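Local coordinates for protein cellulase (Uncultured bacterium, PDB 6XSO) that probably hydrolyses internal beta-1,4-glycosidic bonds of cellulose and other plant polysaccharides such as xylan, as a broad-specificity endoglucanase of subfamily GH5_4, at residues 272-276 against 320-324; 328-333 against 367-372; 304-310 against 343-349; 286-290 against 334-339; 184-188 against 243-247. One frame throughout, in Å; residues are numbered along the deposited sequence. Where two conformers were deposited one is given.

Interaction 1: 272-276 against 320-324; sequences PTIAG and DYDAR. With LMR ((2S)-2-hydroxybutanedioic acid), chain C.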
# COMPACT_ATOMS: atom_id res chain seq x y z
N PRO A 272 12.60 7.95 4.09
CA PRO A 272 13.79 8.29 4.88
C PRO A 272 14.23 9.73 4.66
O PRO A 272 14.07 10.30 3.58
CB PRO A 272 14.86 7.33 4.34
CG PRO A 272 14.13 6.26 3.63
CD PRO A 272 12.83 6.84 3.15
N THR A 273 14.89 10.28 5.67
CA THR A 273 15.49 11.59 5.55
C THR A 273 16.87 11.47 4.91
O THR A 273 17.71 10.70 5.38
CB THR A 273 15.61 12.23 6.93
OG1 THR A 273 14.31 12.36 7.54
CG2 THR A 273 16.21 13.61 6.82
N ILE A 274 17.08 12.22 3.83
CA ILE A 274 18.40 12.29 3.21
C ILE A 274 19.02 13.67 3.33
O ILE A 274 20.25 13.79 3.27
CB ILE A 274 18.39 11.82 1.74
CG1 ILE A 274 17.59 12.76 0.84
CG2 ILE A 274 17.87 10.39 1.65
CD1 ILE A 274 17.77 12.48 -0.68
N ALA A 275 18.23 14.72 3.53
CA ALA A 275 18.80 16.05 3.66
C ALA A 275 19.68 16.15 4.90
O ALA A 275 19.32 15.69 5.98
CB ALA A 275 17.66 17.08 3.73
N GLY A 276 20.86 16.74 4.72
CA GLY A 276 21.81 16.89 5.80
C GLY A 276 22.68 15.68 6.04
O GLY A 276 23.48 15.69 6.99
N ASP A 320 13.36 17.06 -2.15
CA ASP A 320 14.74 16.65 -2.41
C ASP A 320 15.01 16.48 -3.90
O ASP A 320 16.15 16.65 -4.34
CB ASP A 320 15.07 15.36 -1.66
CG ASP A 320 15.05 15.54 -0.17
OD1 ASP A 320 15.52 16.59 0.32
OD2 ASP A 320 14.53 14.65 0.53
N TYR A 321 13.98 16.19 -4.69
CA TYR A 321 14.17 16.14 -6.14
C TYR A 321 14.65 17.48 -6.69
O TYR A 321 15.49 17.53 -7.61
CB TYR A 321 12.83 15.72 -6.77
CG TYR A 321 12.81 15.68 -8.26
CD1 TYR A 321 13.31 14.59 -8.95
CD2 TYR A 321 12.30 16.75 -8.99
CE1 TYR A 321 13.31 14.55 -10.33
CE2 TYR A 321 12.29 16.72 -10.38
CZ TYR A 321 12.79 15.61 -11.04
OH TYR A 321 12.77 15.57 -12.41
N ASP A 322 14.15 18.58 -6.14
CA ASP A 322 14.57 19.90 -6.56
C ASP A 322 15.87 20.33 -5.88
O ASP A 322 16.76 20.88 -6.54
CB ASP A 322 13.47 20.92 -6.24
CG ASP A 322 12.31 20.86 -7.22
OD1 ASP A 322 12.51 20.39 -8.36
OD2 ASP A 322 11.20 21.29 -6.85
N ALA A 323 16.01 20.06 -4.59
CA ALA A 323 17.10 20.66 -3.82
C ALA A 323 18.39 19.85 -3.84
O ALA A 323 19.46 20.45 -3.66
CB ALA A 323 16.68 20.84 -2.36
N ARG A 324 18.32 18.54 -3.99
CA ARG A 324 19.49 17.66 -3.89
C ARG A 324 19.25 16.44 -4.77
O ARG A 324 19.21 15.29 -4.30
CB ARG A 324 19.78 17.31 -2.43
CG ARG A 324 18.60 16.80 -1.60
CD ARG A 324 18.88 16.75 -0.08
NE ARG A 324 19.27 18.07 0.41
CZ ARG A 324 18.42 19.05 0.71
NH1 ARG A 324 17.11 18.86 0.59
NH2 ARG A 324 18.89 20.23 1.10
C1 LMR C . 23.39 17.64 -0.27
O1A LMR C . 22.50 18.55 -0.32
O1B LMR C . 23.80 17.18 0.82
C2 LMR C . 23.99 17.08 -1.57
O2 LMR C . 23.51 17.93 -2.57
C3 LMR C . 25.50 17.03 -1.55
C4 LMR C . 26.00 16.68 -2.95
O4A LMR C . 27.19 16.93 -3.28
O4B LMR C . 25.23 16.14 -3.81
O HOH W 1 15.24 14.25 3.12
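This contact joins two beta-alpha loops of the TIM barrel. Residues 272-276 lie in the loop after strand 264-270. Residues 320-324 form a short helix, 320-323, and R324, the N-cap residue of helix 325-341. No direct hydrogen bond joins the two segments. Water 1 does the linking: it accepts from I274 N (2.8 Å) and donates to D320 OD2 (2.7 Å). Next to it, I274 CG1 packs 3.6 Å from D320 OD2 and 4.3 Å from R324 CD. The I274 side chain also packs on M328 and F331 of helix 325-341.

Within its own segment, R324 folds back on D320. R324 NH1 and D320 OD1 make a salt bridge of 2.8 Å, on top of the backbone bond from R324 N to D320 O (2.9 Å). D320 is held further by T311 at OD2 and by N313 at OD1. A275 CB covers one face of the R324 guanidinium, 3.7 Å from NH1. At the guanidinium edge, R324 NE gives a weak hydrogen bond of 3.3 Å to O1A of the bound malate.

The methyl of A275 thus meets a guanidinium whose charge is already paired with D320. The malate is held here by one weak bond from R324. Across the segments the polar link is indirect: D320 reaches the backbone of I274 through water 1, while its bond to R324 stays within 320-324.

Interaction 2: 328-333 against 367-372; sequences MFQFVD and DLAERI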
# COMPACT_ATOMS: atom_id res chain seq x y z
N MET A 328 19.49 12.41 -4.08
CA MET A 328 18.27 11.62 -4.12
C MET A 328 18.43 10.42 -5.05
O MET A 328 17.98 9.31 -4.73
CB MET A 328 17.09 12.48 -4.56
CG MET A 328 15.81 11.70 -4.58
SD MET A 328 14.43 12.73 -5.05
CE MET A 328 13.09 11.57 -4.85
N PHE A 329 19.03 10.64 -6.22
CA PHE A 329 19.23 9.54 -7.17
C PHE A 329 20.20 8.49 -6.62
O PHE A 329 20.03 7.30 -6.88
CB PHE A 329 19.72 10.10 -8.51
CG PHE A 329 18.65 10.82 -9.33
CD1 PHE A 329 17.35 10.99 -8.88
CD2 PHE A 329 18.96 11.32 -10.57
CE1 PHE A 329 16.40 11.64 -9.67
CE2 PHE A 329 18.02 11.96 -11.35
CZ PHE A 329 16.76 12.13 -10.91
N GLN A 330 21.24 8.92 -5.88
CA GLN A 330 22.13 7.95 -5.25
C GLN A 330 21.39 7.16 -4.18
O GLN A 330 21.63 5.96 -4.00
CB GLN A 330 23.34 8.66 -4.65
CG GLN A 330 24.13 9.45 -5.66
CD GLN A 330 25.11 10.41 -5.01
OE1 GLN A 330 25.89 10.02 -4.13
NE2 GLN A 330 25.06 11.67 -5.42
N PHE A 331 20.47 7.82 -3.47
CA PHE A 331 19.62 7.13 -2.50
C PHE A 331 18.74 6.11 -3.20
O PHE A 331 18.63 4.95 -2.75
CB PHE A 331 18.78 8.17 -1.73
CG PHE A 331 17.54 7.61 -1.10
CD1 PHE A 331 17.63 6.79 0.01
CD2 PHE A 331 16.29 7.89 -1.62
CE1 PHE A 331 16.50 6.26 0.59
CE2 PHE A 331 15.15 7.35 -1.06
CZ PHE A 331 15.26 6.55 0.06
N VAL A 332 18.10 6.51 -4.31
CA VAL A 332 17.25 5.61 -5.10
C VAL A 332 18.03 4.37 -5.50
O VAL A 332 17.56 3.23 -5.35
CB VAL A 332 16.71 6.36 -6.34
CG1 VAL A 332 16.22 5.39 -7.41
CG2 VAL A 332 15.64 7.37 -5.93
N ASP A 333 19.20 4.57 -6.10
CA ASP A 333 19.98 3.43 -6.58
C ASP A 333 20.16 2.40 -5.47
O ASP A 333 19.98 1.20 -5.67
CB ASP A 333 21.38 3.90 -7.01
CG ASP A 333 21.39 4.67 -8.31
OD1 ASP A 333 20.36 4.76 -9.00
OD2 ASP A 333 22.47 5.21 -8.65
N ASP A 367 13.57 11.71 -15.59
CA ASP A 367 14.87 11.30 -15.05
C ASP A 367 14.71 10.37 -13.85
O ASP A 367 15.39 9.33 -13.76
CB ASP A 367 15.75 12.52 -14.76
CG ASP A 367 15.07 13.58 -13.90
OD1 ASP A 367 13.89 13.46 -13.50
OD2 ASP A 367 15.78 14.57 -13.61
N LEU A 368 13.78 10.68 -12.94
CA LEU A 368 13.58 9.84 -11.76
C LEU A 368 12.95 8.50 -12.13
O LEU A 368 13.35 7.46 -11.59
CB LEU A 368 12.71 10.59 -10.76
CG LEU A 368 12.39 9.80 -9.49
CD1 LEU A 368 13.58 9.35 -8.71
CD2 LEU A 368 11.51 10.67 -8.59
N ALA A 369 11.97 8.50 -13.03
CA ALA A 369 11.37 7.25 -13.46
C ALA A 369 12.42 6.31 -14.03
O ALA A 369 12.48 5.13 -13.67
CB ALA A 369 10.26 7.53 -14.48
N GLU A 370 13.28 6.84 -14.90
CA GLU A 370 14.33 6.02 -15.50
C GLU A 370 15.32 5.57 -14.44
O GLU A 370 15.82 4.44 -14.49
CB GLU A 370 15.05 6.79 -16.61
CG GLU A 370 16.12 5.94 -17.27
CD GLU A 370 16.59 6.46 -18.62
OE1 GLU A 370 16.21 7.58 -19.01
OE2 GLU A 370 17.36 5.73 -19.28
N ARG A 371 15.63 6.45 -13.47
CA ARG A 371 16.59 6.09 -12.44
C ARG A 371 16.09 4.92 -11.60
O ARG A 371 16.86 4.00 -11.29
CB ARG A 371 16.86 7.29 -11.53
CG ARG A 371 18.11 7.14 -10.66
CD ARG A 371 19.39 7.46 -11.44
NE ARG A 371 20.54 7.28 -10.59
CZ ARG A 371 21.63 8.03 -10.62
NH1 ARG A 371 21.73 9.03 -11.48
NH2 ARG A 371 22.60 7.78 -9.75
N ILE A 372 14.81 4.93 -11.23
CA ILE A 372 14.24 3.83 -10.45
C ILE A 372 14.28 2.53 -11.25
O ILE A 372 14.70 1.48 -10.74
CB ILE A 372 12.80 4.19 -10.02
CG1 ILE A 372 12.79 5.36 -9.04
CG2 ILE A 372 12.10 2.96 -9.45
CD1 ILE A 372 11.42 6.02 -8.90
O HOH W 2 19.65 3.94 -11.52
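Two helical segments run side by side, their N-to-C directions 27° apart. Their axes come within 9.9 Å, and the signed crossing angle is -27°. The nearest CA pairs are V332 with I372 (6.4 Å) and F329 with R371 (6.8 Å).

The buried side of the interface is apolar. L368 CD1 sits 3.8 Å from F329 CE1 and 4.0 Å from V332 CG2. M328 CE reaches L368 CD2 at 4.2 Å, and V332 CG1 meets I372 CG1 at 3.8 Å. Below this layer, M328, L368 and I372 all touch Y348 of strand 345-349.

The outer side is polar. R371 stretches across to D333 and makes a two-pronged salt bridge: NE to D333 OD1 at 3.0 Å and NH2 to D333 OD2 at 2.8 Å. Water 2 adds a second link, donating to D333 OD1 (2.7 Å) and to R371 O (2.8 Å). F329 CB lies over one face of the guanidinium, 3.5 Å from R371 CZ. The F329 ring turns its edge to D367, with CZ 3.7 Å from CG. The D367 carboxylate also binds Y321 and forms a salt bridge with K325.

An apolar inner face with a charged pair outside suits two neighbouring helices on the outside of a TIM barrel. Helices 325-341 and 366-377 are its last two, and strand 345-349 lies between them in the chain.

Interaction 3: 304-310 against 343-349; sequences VIIGEWS and GIATFYW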
# COMPACT_ATOMS: atom_id res chain seq x y z
N VAL A 304 8.06 -9.06 2.27
CA VAL A 304 7.72 -7.69 2.62
C VAL A 304 7.61 -6.83 1.37
O VAL A 304 8.41 -6.95 0.43
CB VAL A 304 8.75 -7.10 3.60
CG1 VAL A 304 8.51 -5.61 3.87
CG2 VAL A 304 8.74 -7.89 4.89
N ILE A 305 6.63 -5.95 1.39
CA ILE A 305 6.43 -4.92 0.38
C ILE A 305 6.61 -3.57 1.05
O ILE A 305 5.95 -3.27 2.05
CB ILE A 305 5.03 -5.02 -0.26
CG1 ILE A 305 4.85 -6.36 -0.97
CG2 ILE A 305 4.77 -3.78 -1.16
CD1 ILE A 305 3.38 -6.68 -1.31
N ILE A 306 7.49 -2.73 0.49
CA ILE A 306 7.57 -1.32 0.87
C ILE A 306 6.62 -0.61 -0.10
O ILE A 306 6.96 -0.29 -1.25
CB ILE A 306 9.01 -0.80 0.84
CG1 ILE A 306 9.87 -1.59 1.83
CG2 ILE A 306 9.04 0.69 1.13
CD1 ILE A 306 11.37 -1.23 1.74
N GLY A 307 5.37 -0.46 0.34
CA GLY A 307 4.30 -0.09 -0.56
C GLY A 307 4.21 1.37 -0.87
O GLY A 307 3.43 1.76 -1.74
N GLU A 308 4.96 2.20 -0.14
CA GLU A 308 5.17 3.59 -0.51
C GLU A 308 6.58 3.95 -0.09
O GLU A 308 7.01 3.60 1.01
CB GLU A 308 4.26 4.57 0.25
CG GLU A 308 2.77 4.34 0.05
CD GLU A 308 1.91 5.31 0.83
OE1 GLU A 308 2.44 6.33 1.34
OE2 GLU A 308 0.68 5.06 0.88
N TRP A 309 7.29 4.64 -0.98
CA TRP A 309 8.54 5.27 -0.58
C TRP A 309 8.83 6.49 -1.44
O TRP A 309 8.28 6.67 -2.53
CB TRP A 309 9.73 4.31 -0.66
CG TRP A 309 10.11 3.91 -2.09
CD1 TRP A 309 9.39 3.10 -2.93
CD2 TRP A 309 11.28 4.30 -2.83
NE1 TRP A 309 10.04 2.97 -4.14
CE2 TRP A 309 11.19 3.69 -4.10
CE3 TRP A 309 12.38 5.11 -2.54
CZ2 TRP A 309 12.17 3.85 -5.07
CZ3 TRP A 309 13.36 5.26 -3.51
CH2 TRP A 309 13.25 4.63 -4.75
N SER A 310 9.69 7.34 -0.88
CA SER A 310 10.31 8.52 -1.49
C SER A 310 11.25 9.01 -0.38
O SER A 310 11.68 8.20 0.45
CB SER A 310 9.30 9.55 -1.95
OG SER A 310 10.00 10.62 -2.60
N GLY A 343 14.64 -9.50 -1.73
CA GLY A 343 13.36 -9.88 -2.29
C GLY A 343 12.20 -9.03 -1.85
O GLY A 343 11.05 -9.51 -1.85
N ILE A 344 12.46 -7.77 -1.48
CA ILE A 344 11.45 -6.81 -1.03
C ILE A 344 11.07 -5.92 -2.21
O ILE A 344 11.95 -5.35 -2.88
CB ILE A 344 12.00 -5.97 0.13
CG1 ILE A 344 12.26 -6.85 1.35
CG2 ILE A 344 11.09 -4.78 0.42
CD1 ILE A 344 12.92 -6.12 2.51
N ALA A 345 9.78 -5.82 -2.50
CA ALA A 345 9.31 -4.97 -3.58
C ALA A 345 9.08 -3.55 -3.08
O ALA A 345 8.68 -3.34 -1.93
CB ALA A 345 7.99 -5.50 -4.15
N THR A 346 9.36 -2.58 -3.94
CA THR A 346 9.19 -1.16 -3.62
C THR A 346 8.20 -0.52 -4.58
O THR A 346 8.17 -0.87 -5.77
CB THR A 346 10.52 -0.38 -3.70
OG1 THR A 346 10.98 -0.28 -5.05
CG2 THR A 346 11.59 -1.07 -2.87
N PHE A 347 7.37 0.40 -4.05
CA PHE A 347 6.37 1.14 -4.83
C PHE A 347 6.56 2.63 -4.57
O PHE A 347 6.24 3.12 -3.48
CB PHE A 347 4.94 0.69 -4.46
CG PHE A 347 4.55 -0.68 -4.96
CD1 PHE A 347 5.05 -1.82 -4.35
CD2 PHE A 347 3.64 -0.84 -6.01
CE1 PHE A 347 4.69 -3.08 -4.80
CE2 PHE A 347 3.27 -2.11 -6.46
CZ PHE A 347 3.79 -3.22 -5.86
N TYR A 348 7.08 3.37 -5.56
CA TYR A 348 7.35 4.80 -5.40
C TYR A 348 6.04 5.59 -5.25
O TYR A 348 5.04 5.28 -5.90
CB TYR A 348 8.18 5.31 -6.60
CG TYR A 348 8.69 6.69 -6.34
CD1 TYR A 348 7.99 7.80 -6.81
CD2 TYR A 348 9.84 6.90 -5.59
CE1 TYR A 348 8.43 9.08 -6.52
CE2 TYR A 348 10.27 8.17 -5.30
CZ TYR A 348 9.56 9.25 -5.77
OH TYR A 348 10.00 10.51 -5.44
N TRP A 349 6.05 6.61 -4.39
CA TRP A 349 4.83 7.40 -4.13
C TRP A 349 4.71 8.57 -5.11
O TRP A 349 5.43 9.56 -4.98
CB TRP A 349 4.82 7.94 -2.70
CG TRP A 349 3.55 8.75 -2.47
CD1 TRP A 349 3.44 10.11 -2.40
CD2 TRP A 349 2.23 8.24 -2.39
NE1 TRP A 349 2.12 10.47 -2.25
CE2 TRP A 349 1.35 9.34 -2.25
CE3 TRP A 349 1.68 6.95 -2.42
CZ2 TRP A 349 -0.03 9.19 -2.14
CZ3 TRP A 349 0.32 6.79 -2.29
CH2 TRP A 349 -0.53 7.91 -2.15
O HOH W 3 10.45 -9.92 0.95
O HOH W 4 9.70 1.69 -6.75
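V304 starts the parallel pairing: its O takes a weak bond from A345 N (3.4 Å). Water 3 accepts from V304 N and gives a weak bond to G343 O. I305 sends CG2 to F347 CE1 (3.7 Å). I306 makes two bonds to strand 345-349: N to A345 O (2.8 Å), and O from F347 N (2.9 Å). Its CG1 packs on I344 CG2 (3.7 Å). G307 O lies 3.3 Å from F347 CB. At E308 the chain turns a corner, and E308 CA makes a CH...O contact with F347 O (3.2 Å). The E308 carboxylate binds Y271 and R80, and lies over the W349 ring. W309 N bonds weakly to F347 O (3.1 Å), and W309 O accepts from W349 N (2.9 Å). The indole face of W309 receives the Y348 edge, a T-shaped pair with planes at 88°. S310 OG donates to Y348 OH (2.8 Å). These are strands 7 and 8 of the TIM barrel. E308, ending strand 7, probably serves as the GH5 nucleophile.

Interaction 4: 286-290 against 334-339; sequences TRDLM and DFVAQA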
# COMPACT_ATOMS: atom_id res chain seq x y z
N THR A 286 19.55 2.95 5.25
CA THR A 286 18.76 2.01 4.47
C THR A 286 19.06 0.57 4.89
O THR A 286 18.14 -0.25 5.00
CB THR A 286 19.03 2.24 2.99
OG1 THR A 286 18.49 3.52 2.62
CG2 THR A 286 18.40 1.15 2.14
N ARG A 287 20.33 0.27 5.17
CA ARG A 287 20.69 -1.06 5.64
C ARG A 287 20.00 -1.37 6.96
O ARG A 287 19.52 -2.49 7.18
CB ARG A 287 22.21 -1.18 5.79
CG ARG A 287 22.69 -2.63 5.91
CD ARG A 287 24.23 -2.75 5.76
NE ARG A 287 24.80 -1.65 4.97
CZ ARG A 287 24.77 -1.57 3.64
NH1 ARG A 287 24.19 -2.51 2.91
NH2 ARG A 287 25.30 -0.51 3.04
N ASP A 288 19.90 -0.38 7.85
CA ASP A 288 19.23 -0.60 9.13
C ASP A 288 17.74 -0.86 8.93
O ASP A 288 17.18 -1.76 9.56
CB ASP A 288 19.44 0.62 10.03
CG ASP A 288 18.60 0.57 11.30
OD1 ASP A 288 18.91 -0.26 12.17
OD2 ASP A 288 17.62 1.35 11.42
N LEU A 289 17.11 -0.07 8.06
CA LEU A 289 15.71 -0.30 7.72
C LEU A 289 15.50 -1.72 7.20
O LEU A 289 14.62 -2.45 7.68
CB LEU A 289 15.26 0.72 6.67
CG LEU A 289 13.99 0.42 5.86
CD1 LEU A 289 12.77 0.50 6.76
CD2 LEU A 289 13.80 1.36 4.69
N MET A 290 16.31 -2.13 6.23
CA MET A 290 16.13 -3.45 5.65
C MET A 290 16.41 -4.54 6.67
O MET A 290 15.74 -5.58 6.66
CB MET A 290 17.03 -3.61 4.43
CG MET A 290 16.77 -2.61 3.31
SD MET A 290 15.13 -2.75 2.60
CE MET A 290 15.05 -1.28 1.57
N ASP A 334 20.58 2.87 -4.29
CA ASP A 334 20.92 1.96 -3.19
C ASP A 334 19.67 1.37 -2.54
O ASP A 334 19.68 0.20 -2.13
CB ASP A 334 21.78 2.70 -2.17
CG ASP A 334 22.10 1.84 -0.96
OD1 ASP A 334 22.99 0.96 -1.08
OD2 ASP A 334 21.45 2.06 0.10
N PHE A 335 18.61 2.17 -2.39
CA PHE A 335 17.37 1.69 -1.76
C PHE A 335 16.77 0.56 -2.57
O PHE A 335 16.45 -0.51 -2.03
CB PHE A 335 16.40 2.87 -1.67
CG PHE A 335 15.17 2.60 -0.84
CD1 PHE A 335 15.18 2.82 0.51
CD2 PHE A 335 14.00 2.17 -1.44
CE1 PHE A 335 14.04 2.59 1.26
CE2 PHE A 335 12.85 1.95 -0.69
CZ PHE A 335 12.88 2.13 0.66
N VAL A 336 16.66 0.75 -3.89
CA VAL A 336 16.11 -0.29 -4.75
C VAL A 336 17.00 -1.52 -4.71
O VAL A 336 16.50 -2.65 -4.64
CB VAL A 336 15.92 0.25 -6.18
CG1 VAL A 336 15.59 -0.88 -7.16
CG2 VAL A 336 14.78 1.28 -6.17
N ALA A 337 18.32 -1.33 -4.76
CA ALA A 337 19.25 -2.46 -4.76
C ALA A 337 19.18 -3.23 -3.45
O ALA A 337 19.17 -4.48 -3.46
CB ALA A 337 20.68 -1.98 -4.99
N GLN A 338 19.18 -2.53 -2.32
CA GLN A 338 19.16 -3.25 -1.04
C GLN A 338 17.85 -4.02 -0.90
O GLN A 338 17.83 -5.16 -0.42
CB GLN A 338 19.39 -2.30 0.14
CG GLN A 338 20.80 -1.72 0.24
CD GLN A 338 21.13 -1.29 1.66
OE1 GLN A 338 20.94 -2.04 2.61
NE2 GLN A 338 21.63 -0.07 1.80
N ALA A 339 16.73 -3.42 -1.32
CA ALA A 339 15.45 -4.11 -1.30
C ALA A 339 15.48 -5.34 -2.20
O ALA A 339 15.04 -6.43 -1.80
CB ALA A 339 14.34 -3.14 -1.72
O HOH W 5 19.70 4.17 0.19
O HOH W 6 24.79 -0.29 0.46
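Side-chain rotamers shape this helix pair. M290 (chi1 m, chi2 m) bends its chain so that CE lies over the F335 ring. It is 4.1 Å from the ring centroid and 16° off the normal, a CH-pi contact. The same CE is 3.8 Å from A339 CB. F335 (chi1 t) turns its ring down between the helices and the barrel, where it stacks with W309. L289 (t, p) brings CD2 to 3.7 Å from F335 CE1.

Q338 (chi1 m, chi2 t) folds back along its own helix. Its NE2 donates to D334 OD2 at 2.7 Å, with a weak second bond to D334 OD1, and it also bonds to the backbone O of R283 in helix 279-298. T286 CG2 packs 3.5 Å from Q338 NE2. R287 is extended at chi1 and chi2, then kinks at chi3 (-26°), which carries the guanidinium over the Q338 amide. R287 NH1 and Q338 OE1 are 3.3 Å apart but badly angled for a hydrogen bond.

The segments, 286-290 and 334-339, run 31° apart with axes 10.2 Å apart at closest. Water 5 joins T286 OG1 (2.8 Å) to D334 OD2 (2.7 Å). Water 6 joins R287 NH2 (2.6 Å) to D334 OD1 (2.7 Å).

M290, L289 and F335 thus pack toward the barrel, while the polar side chains are linked largely through waters 5 and 6. No direct hydrogen bond joins 286-290 to 334-339; the Q338 bond reaches R283, one turn earlier.

Interaction 5: 184-188 against 243-247; sequences CFASF and WNAHL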
# COMPACT_ATOMS: atom_id res chain seq x y z
N CYS A 184 4.94 6.58 14.11
CA CYS A 184 6.17 5.94 14.59
C CYS A 184 5.91 4.64 15.34
O CYS A 184 6.44 3.59 14.99
CB CYS A 184 7.03 6.88 15.45
SG CYS A 184 7.41 8.46 14.66
N PHE A 185 5.08 4.71 16.38
CA PHE A 185 4.67 3.53 17.13
C PHE A 185 3.42 3.88 17.93
O PHE A 185 3.15 5.05 18.20
CB PHE A 185 5.81 3.01 18.03
CG PHE A 185 6.34 4.02 19.01
CD1 PHE A 185 5.73 4.21 20.24
CD2 PHE A 185 7.47 4.77 18.70
CE1 PHE A 185 6.24 5.15 21.14
CE2 PHE A 185 7.97 5.71 19.60
CZ PHE A 185 7.35 5.89 20.81
N ALA A 186 2.65 2.85 18.28
CA ALA A 186 1.39 3.10 18.97
C ALA A 186 1.64 3.80 20.30
O ALA A 186 2.50 3.39 21.09
CB ALA A 186 0.62 1.80 19.19
N SER A 187 0.87 4.87 20.54
CA SER A 187 0.87 5.72 21.74
C SER A 187 1.99 6.75 21.80
O SER A 187 2.12 7.45 22.81
CB SER A 187 0.77 4.93 23.06
OG SER A 187 2.03 4.47 23.51
N PHE A 188 2.78 6.92 20.73
CA PHE A 188 3.83 7.93 20.71
C PHE A 188 3.30 9.33 20.99
O PHE A 188 4.01 10.15 21.59
CB PHE A 188 4.55 7.86 19.35
CG PHE A 188 5.63 8.91 19.13
CD1 PHE A 188 6.68 9.06 20.03
CD2 PHE A 188 5.59 9.72 18.02
CE1 PHE A 188 7.65 10.01 19.81
CE2 PHE A 188 6.57 10.67 17.80
CZ PHE A 188 7.60 10.81 18.70
N TRP A 243 16.12 5.69 18.21
CA TRP A 243 15.94 6.87 19.05
C TRP A 243 14.87 6.70 20.11
O TRP A 243 14.75 7.55 20.99
CB TRP A 243 15.68 8.12 18.17
CG TRP A 243 14.53 8.02 17.21
CD1 TRP A 243 14.57 7.63 15.90
CD2 TRP A 243 13.16 8.34 17.49
NE1 TRP A 243 13.31 7.68 15.35
CE2 TRP A 243 12.43 8.11 16.30
CE3 TRP A 243 12.49 8.80 18.62
CZ2 TRP A 243 11.06 8.32 16.22
CZ3 TRP A 243 11.12 9.00 18.54
CH2 TRP A 243 10.42 8.76 17.35
N ASN A 244 14.09 5.62 20.05
CA ASN A 244 13.10 5.30 21.06
C ASN A 244 13.03 3.78 21.12
O ASN A 244 13.07 3.12 20.08
CB ASN A 244 11.73 5.88 20.69
CG ASN A 244 10.69 5.69 21.79
OD1 ASN A 244 10.19 4.59 22.00
ND2 ASN A 244 10.36 6.78 22.48
N ALA A 245 12.91 3.24 22.33
CA ALA A 245 12.90 1.79 22.52
C ALA A 245 11.65 1.11 21.99
O ALA A 245 11.60 -0.12 22.00
CB ALA A 245 13.02 1.45 24.01
N HIS A 246 10.63 1.86 21.55
CA HIS A 246 9.39 1.28 21.03
C HIS A 246 9.33 1.25 19.52
O HIS A 246 8.33 0.79 18.96
CB HIS A 246 8.17 2.04 21.56
CG HIS A 246 8.03 1.94 23.04
ND1 HIS A 246 7.62 0.78 23.67
CD2 HIS A 246 8.28 2.83 24.03
CE1 HIS A 246 7.62 0.97 24.97
NE2 HIS A 246 7.99 2.21 25.22
N LEU A 247 10.39 1.69 18.83
CA LEU A 247 10.32 1.82 17.38
C LEU A 247 10.11 0.48 16.70
O LEU A 247 9.50 0.43 15.63
CB LEU A 247 11.57 2.49 16.85
CG LEU A 247 11.63 3.99 17.10
CD1 LEU A 247 13.02 4.49 16.80
CD2 LEU A 247 10.61 4.68 16.26
O HOH W 7 8.63 2.32 13.78
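Two beta turns face each other in loops of the TIM barrel. A type II turn spans F185 to F188, in the loop after strand 168-171. A type I turn spans N244 to L247, in the loop after strand 229-232. N244 also makes an Asx turn, its OD1 accepting from H246 N (2.8 Å).

The main bump is the F185 ring. It fills a hollow made by the second turn. H246 CB sits over one face of the F185 ring, 3.6 Å from its centroid, a CH-pi contact. L247 CD2 closes the ring edge at 4.0 Å from F185 CD2. N244 OD1 approaches the ring tip, 3.3 Å from F185 CZ. Y194 and Y203 also touch the F185 side chain, and Y194 stacks on the H246 ring. The H246 ND1 atom is held by D249.

The second bump comes from the other side. The W243 indole reaches toward C184 and F188, edge first. Its CH2 atom is 3.7 Å from F188 CZ, in an offset edge-to-face pair with planes at 66°. C184 SG lies 4.0 Å from W243 CZ2, at the edge of the indole. C184 CB meets L247 CD2 at 4.3 Å.

The two backbones share no direct hydrogen bond. One water spans the gap instead: water 7 donates to C184 O and to L247 O, both at 2.8 Å.

How the interactions relate
From the N terminus, interaction 5 comes first and closes alone. It ties the loops after strands 168-171 and 229-232, and its second segment precedes every other contact. Three contacts then open in turn: interaction 1 at 272-276, interaction 4 at 286-290 and interaction 3 at 304-310. Interaction 1 closes first, at 320-324. Interaction 2 opens next, at 328-333. Interactions 4, 3 and 2 then close in that order. None nests. Interactions 1, 3 and 4 cross one another, and interaction 2 crosses 3 and 4. Helix 325-341 serves both 2 and 4. Together these four join the last barrel strands, their outer helices and two loops.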